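Local structure of AlkD2 (Streptococcus mutans, 6M9M) at residues E97-K100 and K106-P109; T122-T127 and R162-N167; E128-W133 and P137-N142; N144-R149 and R170-K175. The protein is of unknown function but binds inosine-5'-monophosphate and belongs to the HEAT-like repeat family of DNA glycosylases. All blocks are in the same frame, centred on the assembly; numbering follows the deposited sequence. Where two conformers were deposited one is given.

Interaction 1. Residues E97-K100 and K106-P109; sequences EFCK and KALP
Where the chain turns from helix 85-102 towards helix 108-115, Cys99 and Ala107 bring their backbones close together, with the CA atoms 5.5 Å apart. This is a short connection between consecutive helices of the all-helical HEAT-like repeat fold, and the small side chain of Ala107 is consistent with so close an approach. The CB of Ala107 points at helix 85-102 and is the single group from its side that fills the junction. It rests against Cys99 almost evenly along its length: Ala107 CB lies 4.0 Å from Cys99 CA, 4.0 Å from Cys99 CB and 3.9 Å from Cys99 SG. The sulfur reaches this position because it is turned opposite the carbonyl carbon of its own residue (chi1 -66°), alongside the backbone N.

Phe98, one residue earlier, approaches from another side. Its CG extends away from the backbone N (chi1 167°), which carries the ring out until its far rim slants past the alanine methyl. The contact is purely apolar and wholly buried. Beyond the two segments, Phe98 also packs on Ser66 and on Ile110 of helix 108-115, while Cys99 touches Tyr104 and Ile111, so both side chains also pack on helix 108-115. On the ring, the atom nearest the alanine methyl is Phe98 CE2, 4.3 Å from Ala107 CB.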
# COMPACT_ATOMS: atom_id res chain seq x y z
N GLU A 97 -4.92 -3.64 4.08
CA GLU A 97 -5.85 -3.96 5.17
C GLU A 97 -7.26 -3.52 4.84
O GLU A 97 -8.23 -4.25 5.07
CB GLU A 97 -5.36 -3.32 6.47
CG GLU A 97 -6.23 -3.58 7.68
CD GLU A 97 -6.22 -5.01 8.14
OE1 GLU A 97 -5.20 -5.69 7.91
OE2 GLU A 97 -7.23 -5.44 8.74
N PHE A 98 -7.42 -2.30 4.32
CA PHE A 98 -8.73 -1.84 3.88
C PHE A 98 -9.33 -2.83 2.88
O PHE A 98 -10.50 -3.24 3.00
CB PHE A 98 -8.65 -0.45 3.22
CG PHE A 98 -9.91 -0.11 2.49
CD1 PHE A 98 -11.05 0.22 3.19
CD2 PHE A 98 -10.00 -0.20 1.11
CE1 PHE A 98 -12.24 0.48 2.55
CE2 PHE A 98 -11.20 0.03 0.47
CZ PHE A 98 -12.32 0.39 1.19
N CYS A 99 -8.54 -3.20 1.86
CA CYS A 99 -9.06 -4.06 0.80
C CYS A 99 -9.43 -5.44 1.33
O CYS A 99 -10.44 -6.02 0.93
CB CYS A 99 -8.04 -4.18 -0.33
SG CYS A 99 -7.70 -2.66 -1.23
N LYS A 100 -8.60 -5.99 2.23
CA LYS A 100 -8.89 -7.28 2.83
C LYS A 100 -10.18 -7.26 3.62
O LYS A 100 -10.96 -8.21 3.58
CB LYS A 100 -7.71 -7.66 3.74
CG LYS A 100 -7.83 -8.96 4.51
CD LYS A 100 -6.59 -9.17 5.40
CE LYS A 100 -6.67 -10.48 6.16
NZ LYS A 100 -5.44 -10.74 6.97
N LYS A 106 -14.99 -6.15 -3.82
CA LYS A 106 -15.75 -4.98 -3.43
C LYS A 106 -14.89 -3.72 -3.38
O LYS A 106 -15.43 -2.62 -3.53
CB LYS A 106 -16.45 -5.21 -2.10
CG LYS A 106 -17.64 -6.17 -2.21
CD LYS A 106 -18.30 -6.41 -0.86
CE LYS A 106 -19.56 -7.26 -0.99
NZ LYS A 106 -20.35 -7.33 0.26
N ALA A 107 -13.58 -3.87 -3.21
CA ALA A 107 -12.66 -2.75 -3.12
C ALA A 107 -12.22 -2.21 -4.48
O ALA A 107 -11.53 -1.18 -4.51
CB ALA A 107 -11.40 -3.19 -2.36
N LEU A 108 -12.59 -2.84 -5.59
CA LEU A 108 -12.04 -2.45 -6.89
C LEU A 108 -12.20 -0.95 -7.19
O LEU A 108 -11.24 -0.35 -7.70
CB LEU A 108 -12.65 -3.27 -8.02
CG LEU A 108 -12.27 -4.75 -8.03
CD1 LEU A 108 -13.10 -5.45 -9.12
CD2 LEU A 108 -10.80 -4.96 -8.28
N PRO A 109 -13.34 -0.31 -6.92
CA PRO A 109 -13.42 1.13 -7.24
C PRO A 109 -12.41 1.97 -6.47
O PRO A 109 -11.90 2.97 -7.00
CB PRO A 109 -14.87 1.50 -6.89
CG PRO A 109 -15.62 0.20 -7.01
CD PRO A 109 -14.66 -0.84 -6.50

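Interaction 2. Residues T122-T127 and R162-N167; sequences TRRAAT and RKSVGN
Ser164 OG lies 2.8 Å from Thr127 OG1, and it also hydrogen-bonds to Glu128 OE1, so two side chains of helix 120-129 gather at one hydroxyl of helix 159-175, the threonine bond being the less certain. Thr127 OG1 is itself close to a second acceptor, the carbonyl Arg124 O one turn back, at 3.1 Å; which of the two takes its proton is not settled. Both hydroxyl residues have two conformers, so the pairing may not hold in every combination of them. In the conformers described, Ser164 OG lies opposite its own backbone N (chi1 -177°), which places it beside Thr127 OG1, while Thr127 OG1 sits between its backbone N and carbonyl carbon (chi1 62°), facing the serine and still near its own helix.

Apolar atoms close the interface around this buried polar centre. Arg124 passes over the serine with its aliphatic part, CG lying 4.1 Å from Ser164 CB, then bends at chi2 and carries its guanidinium on to a salt bridge with Glu89. That side chain runs within about 6 Å, nearest atoms, of the bound inosinic acid. Next to the threonine, Thr127 CG2 meets Val165 CG2 at 4.3 Å, and Val165 also packs on Leu153 and Val197.

The axes of the two short segments approach to 9.1 Å at an angle of 21°. Such nearly parallel packing of helices, with another helix between them in the chain, is characteristic of the stacked layers of the HEAT-like repeat fold.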
# COMPACT_ATOMS: atom_id res chain seq x y z
N THR A 122 0.29 7.80 -3.23
CA THR A 122 -0.99 7.10 -3.22
C THR A 122 -0.98 5.98 -4.25
O THR A 122 -1.39 4.85 -3.96
CB THR A 122 -2.11 8.10 -3.53
OG1 THR A 122 -2.06 9.20 -2.61
CG2 THR A 122 -3.49 7.43 -3.47
N ARG A 123 -0.49 6.27 -5.46
CA ARG A 123 -0.43 5.25 -6.50
C ARG A 123 0.48 4.10 -6.09
O ARG A 123 0.12 2.93 -6.27
CB ARG A 123 0.06 5.88 -7.81
CG ARG A 123 -0.81 7.03 -8.31
CD ARG A 123 -0.57 7.40 -9.75
NE ARG A 123 0.78 7.85 -10.06
CZ ARG A 123 1.24 9.08 -9.86
NH1 ARG A 123 0.47 9.99 -9.26
NH2 ARG A 123 2.47 9.38 -10.23
N ARG A 124 1.64 4.42 -5.52
CA ARG A 124 2.58 3.38 -5.11
C ARG A 124 2.03 2.56 -3.95
O ARG A 124 2.26 1.36 -3.88
CB ARG A 124 3.94 3.99 -4.76
CG ARG A 124 5.09 3.00 -4.61
CD ARG A 124 5.24 2.50 -3.18
NE ARG A 124 6.48 1.73 -3.03
CZ ARG A 124 6.87 1.14 -1.90
NH1 ARG A 124 6.11 1.22 -0.82
NH2 ARG A 124 8.01 0.47 -1.86
N ALA A 125 1.30 3.20 -3.02
CA ALA A 125 0.76 2.43 -1.90
C ALA A 125 -0.17 1.33 -2.39
O ALA A 125 -0.16 0.21 -1.86
CB ALA A 125 0.04 3.34 -0.92
N ALA A 126 -0.97 1.62 -3.41
CA ALA A 126 -1.86 0.60 -3.96
C ALA A 126 -1.09 -0.47 -4.73
O ALA A 126 -1.34 -1.67 -4.56
CB ALA A 126 -2.92 1.24 -4.84
N THR A 127 -0.17 -0.06 -5.60
CA THR A 127 0.56 -1.05 -6.38
C THR A 127 1.38 -1.96 -5.48
O THR A 127 1.40 -3.18 -5.67
CB THR A 127 1.45 -0.40 -7.45
OG1 THR A 127 2.45 0.44 -6.86
CG2 THR A 127 0.61 0.40 -8.45
N ARG A 162 7.13 3.29 -10.71
CA ARG A 162 7.48 2.34 -11.77
C ARG A 162 8.19 1.10 -11.23
O ARG A 162 8.00 0.00 -11.75
CB ARG A 162 8.33 3.00 -12.85
CG ARG A 162 7.61 4.06 -13.65
CD ARG A 162 8.38 4.45 -14.90
NE ARG A 162 9.73 4.95 -14.64
CZ ARG A 162 10.05 6.21 -14.35
NH1 ARG A 162 9.12 7.14 -14.24
NH2 ARG A 162 11.33 6.54 -14.16
N LYS A 163 9.03 1.26 -10.20
CA LYS A 163 9.69 0.09 -9.63
C LYS A 163 8.67 -0.86 -9.02
O LYS A 163 8.77 -2.08 -9.19
CB LYS A 163 10.72 0.52 -8.60
CG LYS A 163 11.94 1.18 -9.23
CD LYS A 163 12.97 1.59 -8.21
CE LYS A 163 14.26 2.04 -8.88
NZ LYS A 163 15.28 2.47 -7.90
N SER A 164 7.66 -0.32 -8.34
CA SER A 164 6.60 -1.16 -7.79
C SER A 164 5.77 -1.82 -8.90
O SER A 164 5.43 -3.00 -8.80
CB SER A 164 5.75 -0.30 -6.87
OG SER A 164 4.74 -1.03 -6.24
N VAL A 165 5.48 -1.09 -9.96
CA VAL A 165 4.73 -1.62 -11.09
C VAL A 165 5.49 -2.78 -11.73
O VAL A 165 4.93 -3.86 -11.94
CB VAL A 165 4.48 -0.50 -12.12
CG1 VAL A 165 3.93 -1.04 -13.43
CG2 VAL A 165 3.53 0.54 -11.55
N GLY A 166 6.76 -2.56 -12.06
CA GLY A 166 7.51 -3.61 -12.71
C GLY A 166 7.68 -4.84 -11.84
O GLY A 166 7.57 -5.97 -12.32
N ASN A 167 7.95 -4.65 -10.55
CA ASN A 167 8.10 -5.78 -9.65
C ASN A 167 6.77 -6.47 -9.37
O ASN A 167 6.75 -7.69 -9.16
CB ASN A 167 8.80 -5.34 -8.38
CG ASN A 167 10.29 -5.15 -8.60
OD1 ASN A 167 10.95 -5.99 -9.20
ND2 ASN A 167 10.82 -4.02 -8.17

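Interaction 3. Residues E128-W133 and P137-N142; sequences EGLRIW and PYFKEN
Trp133 and Phe139 pair across the connection that leads from helix 120-129 to helix 143-151 in this HEAT-like repeat protein. The aromatic contact is edge-to-face: the six-membered ring of Trp133 turns its edge to the face of Phe139, with centroids 5.0 Å apart and planes at 62°. Trp133 CE3 stands 3.8 Å above the centre of the phenyl ring, and its neighbour CZ3 comes within 3.7 Å of Phe139 CZ. The opposite face of Phe139 is covered near its rim by Tyr138 CD2.

Among the aliphatic contacts, Leu130, modelled in two conformers, crosses Phe139 at about a right angle, its CD2 3.9 Å from Phe139 CE2. The same leucine sets its CB over one face of the indole, toward its rim, so Leu130 touches both aromatic side chains.

Polar bonds brace each segment separately. Asn142 ND2 donates to Tyr138 O (2.9 Å, 158°), tying the 137-142 turn together, and Arg131 NH1 meets Glu128 OE1 at 3.2 Å in a salt bridge lying in the guanidinium plane. The indole is anchored from outside, its NE1 bonding to Thr127 O. The shortest approach between the segments is from Trp133 O to Phe139 CB, 3.2 Å.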
# COMPACT_ATOMS: atom_id res chain seq x y z
N GLU A 128 2.09 -1.38 -4.51
CA GLU A 128 2.96 -2.15 -3.64
C GLU A 128 2.19 -2.91 -2.58
O GLU A 128 2.52 -4.06 -2.27
CB GLU A 128 3.96 -1.22 -2.96
CG GLU A 128 5.04 -1.92 -2.15
CD GLU A 128 6.11 -2.61 -2.98
OE1 GLU A 128 6.19 -2.37 -4.21
OE2 GLU A 128 6.89 -3.37 -2.38
N GLY A 129 1.16 -2.29 -2.01
CA GLY A 129 0.48 -2.90 -0.88
C GLY A 129 -0.23 -4.19 -1.21
O GLY A 129 -0.35 -5.07 -0.36
N LEU A 130 -0.69 -4.34 -2.45
CA LEU A 130 -1.38 -5.55 -2.87
C LEU A 130 -0.43 -6.66 -3.35
O LEU A 130 -0.89 -7.77 -3.63
CB LEU A 130 -2.43 -5.24 -3.94
CG LEU A 130 -3.80 -4.83 -3.39
CD1 LEU A 130 -3.73 -3.53 -2.60
CD2 LEU A 130 -4.80 -4.74 -4.54
N ARG A 131 0.88 -6.40 -3.44
CA ARG A 131 1.79 -7.46 -3.86
C ARG A 131 1.80 -8.58 -2.81
O ARG A 131 1.80 -8.30 -1.60
CB ARG A 131 3.20 -6.90 -4.00
CG ARG A 131 3.38 -5.91 -5.16
CD ARG A 131 4.79 -5.34 -5.20
NE ARG A 131 5.74 -6.41 -5.49
CZ ARG A 131 7.05 -6.31 -5.36
NH1 ARG A 131 7.58 -5.16 -4.95
NH2 ARG A 131 7.82 -7.35 -5.65
N ILE A 132 1.80 -9.84 -3.25
CA ILE A 132 1.65 -10.31 -4.62
C ILE A 132 0.17 -10.28 -4.99
O ILE A 132 -0.65 -10.90 -4.30
CB ILE A 132 2.24 -11.74 -4.74
CG1 ILE A 132 3.73 -11.69 -4.43
CG2 ILE A 132 1.92 -12.32 -6.10
CD1 ILE A 132 4.41 -13.06 -4.26
N TRP A 133 -0.20 -9.56 -6.04
CA TRP A 133 -1.62 -9.28 -6.26
C TRP A 133 -2.41 -10.57 -6.46
O TRP A 133 -3.52 -10.70 -5.94
CB TRP A 133 -1.83 -8.39 -7.48
CG TRP A 133 -1.58 -6.92 -7.34
CD1 TRP A 133 -0.43 -6.29 -6.92
CD2 TRP A 133 -2.49 -5.88 -7.70
NE1 TRP A 133 -0.59 -4.92 -7.00
CE2 TRP A 133 -1.85 -4.65 -7.46
CE3 TRP A 133 -3.80 -5.87 -8.20
CZ2 TRP A 133 -2.46 -3.43 -7.71
CZ3 TRP A 133 -4.41 -4.66 -8.44
CH2 TRP A 133 -3.73 -3.45 -8.20
N PRO A 137 -7.51 -12.84 -2.76
CA PRO A 137 -8.83 -13.18 -3.32
C PRO A 137 -9.21 -12.24 -4.46
O PRO A 137 -8.78 -11.08 -4.53
CB PRO A 137 -9.77 -13.04 -2.12
CG PRO A 137 -8.88 -13.27 -0.91
CD PRO A 137 -7.55 -12.69 -1.30
N TYR A 138 -10.04 -12.77 -5.36
CA TYR A 138 -10.51 -12.13 -6.58
C TYR A 138 -9.41 -12.10 -7.64
O TYR A 138 -9.59 -12.65 -8.73
CB TYR A 138 -11.09 -10.73 -6.35
CG TYR A 138 -11.61 -10.19 -7.67
CD1 TYR A 138 -12.77 -10.69 -8.23
CD2 TYR A 138 -10.91 -9.20 -8.36
CE1 TYR A 138 -13.23 -10.22 -9.43
CE2 TYR A 138 -11.36 -8.72 -9.56
CZ TYR A 138 -12.53 -9.25 -10.10
OH TYR A 138 -13.02 -8.79 -11.30
N PHE A 139 -8.28 -11.48 -7.33
CA PHE A 139 -7.18 -11.46 -8.30
C PHE A 139 -6.61 -12.85 -8.57
O PHE A 139 -6.17 -13.14 -9.69
CB PHE A 139 -6.10 -10.48 -7.84
CG PHE A 139 -6.58 -9.06 -7.78
CD1 PHE A 139 -7.02 -8.42 -8.92
CD2 PHE A 139 -6.65 -8.38 -6.58
CE1 PHE A 139 -7.51 -7.12 -8.87
CE2 PHE A 139 -7.13 -7.09 -6.52
CZ PHE A 139 -7.55 -6.47 -7.66
N LYS A 140 -6.63 -13.73 -7.56
CA LYS A 140 -6.12 -15.08 -7.76
C LYS A 140 -6.94 -15.81 -8.81
O LYS A 140 -6.39 -16.55 -9.64
CB LYS A 140 -6.15 -15.84 -6.43
CG LYS A 140 -5.80 -17.31 -6.56
CD LYS A 140 -5.47 -17.94 -5.21
CE LYS A 140 -6.58 -17.81 -4.18
NZ LYS A 140 -6.44 -16.60 -3.30
N GLU A 141 -8.25 -15.60 -8.81
CA GLU A 141 -9.13 -16.25 -9.77
C GLU A 141 -9.26 -15.48 -11.07
O GLU A 141 -9.71 -16.05 -12.07
CB GLU A 141 -10.53 -16.44 -9.16
CG GLU A 141 -10.57 -17.35 -7.95
CD GLU A 141 -10.11 -16.66 -6.68
OE1 GLU A 141 -10.30 -15.44 -6.52
OE2 GLU A 141 -9.54 -17.37 -5.82
N ASN A 142 -8.85 -14.21 -11.07
CA ASN A 142 -8.99 -13.32 -12.23
C ASN A 142 -7.68 -12.57 -12.42
O ASN A 142 -7.62 -11.35 -12.29
CB ASN A 142 -10.14 -12.35 -12.02
CG ASN A 142 -11.45 -13.04 -11.80
OD1 ASN A 142 -12.12 -13.42 -12.75
ND2 ASN A 142 -11.80 -13.23 -10.55

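Interaction 4. Residues N144-R149 and R170-K175; sequences NEAIRR and RDISKK
Ile172 of helix 159-175 packs against Ala146 and Ile147 of helix 143-151. From its CB, which faces the other helix, the side chain splits into two branches. CG2, set opposite the backbone N, meets the outer part of Ile147, lying 3.9 Å from both CG1 and CD1 of that residue. The longer branch runs from CG1 to the terminal CD1, which arrives 4.2 Å from Ala146 CB. One isoleucine thus spans two successive residues of the facing helix, and the contact is entirely apolar and buried.

On helix 143-151 itself, Glu145 OE1 is held by two arginines. Arg149 NH1 approaches on the anti lone pair at 2.9 Å, while Arg148 NH2 comes from the syn side at 3.0 Å, tilted out of the carboxylate plane. Arg149 NH1 also donates to the backbone carbonyl Glu145 O (161°), and its NE forms a salt bridge with Asp112. These arginine charges are probably balanced in part by the shared carboxylate.

Helix 177-185 packs against the same two isoleucines, Leu179 touching Ile147 and Val180 touching Ile172. Through Arg149, which packs on Leu108 and Leu115, helix 143-151 is also joined to helix 108-115.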
# COMPACT_ATOMS: atom_id res chain seq x y z
N ASN A 144 -5.90 -11.51 -14.90
CA ASN A 144 -5.84 -10.38 -15.82
C ASN A 144 -6.41 -9.11 -15.21
O ASN A 144 -6.06 -8.01 -15.65
CB ASN A 144 -6.55 -10.71 -17.14
CG ASN A 144 -5.63 -11.41 -18.13
OD1 ASN A 144 -4.40 -11.25 -18.11
ND2 ASN A 144 -6.22 -12.19 -19.02
N GLU A 145 -7.29 -9.21 -14.20
CA GLU A 145 -7.78 -8.00 -13.55
C GLU A 145 -6.70 -7.32 -12.73
O GLU A 145 -6.79 -6.10 -12.49
CB GLU A 145 -8.99 -8.31 -12.67
CG GLU A 145 -10.23 -8.76 -13.43
CD GLU A 145 -10.85 -7.69 -14.30
OE1 GLU A 145 -10.78 -6.49 -13.95
OE2 GLU A 145 -11.43 -8.04 -15.34
N ALA A 146 -5.69 -8.07 -12.30
CA ALA A 146 -4.51 -7.48 -11.68
C ALA A 146 -3.54 -6.98 -12.75
O ALA A 146 -3.07 -5.85 -12.68
CB ALA A 146 -3.83 -8.50 -10.78
N ILE A 147 -3.23 -7.83 -13.73
CA ILE A 147 -2.24 -7.46 -14.74
C ILE A 147 -2.64 -6.16 -15.44
O ILE A 147 -1.82 -5.26 -15.64
CB ILE A 147 -2.05 -8.62 -15.74
CG1 ILE A 147 -1.40 -9.82 -15.03
CG2 ILE A 147 -1.22 -8.18 -16.93
CD1 ILE A 147 -1.43 -11.10 -15.84
N ARG A 148 -3.92 -6.05 -15.83
CA ARG A 148 -4.35 -4.87 -16.58
C ARG A 148 -4.20 -3.61 -15.74
O ARG A 148 -3.75 -2.57 -16.23
CB ARG A 148 -5.81 -5.02 -17.04
CG ARG A 148 -6.33 -3.81 -17.81
CD ARG A 148 -7.81 -3.91 -18.12
NE ARG A 148 -8.66 -3.51 -17.00
CZ ARG A 148 -9.40 -4.34 -16.27
NH1 ARG A 148 -9.42 -5.64 -16.53
NH2 ARG A 148 -10.13 -3.87 -15.27
N ARG A 149 -4.58 -3.69 -14.46
CA ARG A 149 -4.54 -2.52 -13.60
C ARG A 149 -3.11 -2.06 -13.35
O ARG A 149 -2.83 -0.86 -13.35
CB ARG A 149 -5.23 -2.83 -12.27
CG ARG A 149 -6.73 -2.79 -12.36
CD ARG A 149 -7.39 -3.15 -11.01
NE ARG A 149 -8.79 -2.77 -11.04
CZ ARG A 149 -9.76 -3.51 -11.57
NH1 ARG A 149 -9.48 -4.72 -12.04
NH2 ARG A 149 -10.99 -3.03 -11.61
N ARG A 170 6.42 -8.66 -12.24
CA ARG A 170 7.41 -9.73 -12.06
C ARG A 170 6.89 -10.80 -11.11
O ARG A 170 7.03 -12.00 -11.39
CB ARG A 170 8.71 -9.11 -11.55
CG ARG A 170 9.93 -10.01 -11.54
CD ARG A 170 11.06 -9.28 -10.85
NE ARG A 170 12.37 -9.93 -10.80
CZ ARG A 170 13.41 -9.62 -11.58
NH1 ARG A 170 14.56 -10.22 -11.38
NH2 ARG A 170 13.29 -8.73 -12.55
N ASP A 171 6.27 -10.39 -9.99
CA ASP A 171 5.67 -11.36 -9.08
C ASP A 171 4.71 -12.27 -9.83
O ASP A 171 4.73 -13.51 -9.69
CB ASP A 171 4.79 -10.67 -8.02
CG ASP A 171 5.51 -9.73 -7.06
OD1 ASP A 171 6.70 -9.89 -6.73
OD2 ASP A 171 4.78 -8.84 -6.54
N ILE A 172 3.79 -11.66 -10.59
CA ILE A 172 2.71 -12.40 -11.25
C ILE A 172 3.28 -13.33 -12.30
O ILE A 172 2.75 -14.43 -12.50
CB ILE A 172 1.68 -11.40 -11.81
CG1 ILE A 172 1.02 -10.61 -10.68
CG2 ILE A 172 0.62 -12.11 -12.64
CD1 ILE A 172 0.21 -9.43 -11.16
N SER A 173 4.35 -12.92 -12.97
CA SER A 173 4.92 -13.72 -14.05
C SER A 173 5.41 -15.08 -13.58
O SER A 173 5.49 -16.00 -14.41
CB SER A 173 6.10 -12.98 -14.68
OG SER A 173 7.25 -13.05 -13.86
N LYS A 174 5.71 -15.24 -12.29
CA LYS A 174 6.25 -16.50 -11.80
C LYS A 174 5.18 -17.56 -11.70
O LYS A 174 5.47 -18.75 -11.81
CB LYS A 174 6.92 -16.28 -10.44
CG LYS A 174 8.15 -15.39 -10.57
CD LYS A 174 8.53 -14.79 -9.23
CE LYS A 174 9.66 -13.82 -9.38
NZ LYS A 174 10.05 -13.16 -8.12
N LYS A 175 3.92 -17.15 -11.50
CA LYS A 175 2.82 -18.10 -11.43
C LYS A 175 1.92 -18.05 -12.66
O LYS A 175 1.26 -19.06 -12.95
CB LYS A 175 2.02 -17.82 -10.16
CG LYS A 175 1.28 -18.99 -9.57
CD LYS A 175 0.63 -18.62 -8.28
CE LYS A 175 1.58 -18.66 -7.10
NZ LYS A 175 0.71 -18.71 -5.88

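Overall arrangement
Interactions 1, 3 and 4 follow one another along the chain, whereas the segments of interactions 2 and 4 alternate, and both use helix 159-175. Interactions 2 and 3 share helix 120-129, and interaction 3 falls between the two segments of interaction 2. The centres of interactions 3 and 4 are 8 Å apart, those of 1 and 3 11 Å, and those of 1 and 4 18 Å. Leu108 connects interaction 1 to interaction 3, its CD2 lying 3.6 Å from Phe139 CZ, and Arg131 connects 3 to 4 by a salt bridge from NE to Asp171 OD2. Together the contacts join neighbouring helices and one connecting loop of the HEAT-like stack; among them, interaction 2 approaches the nucleotide site.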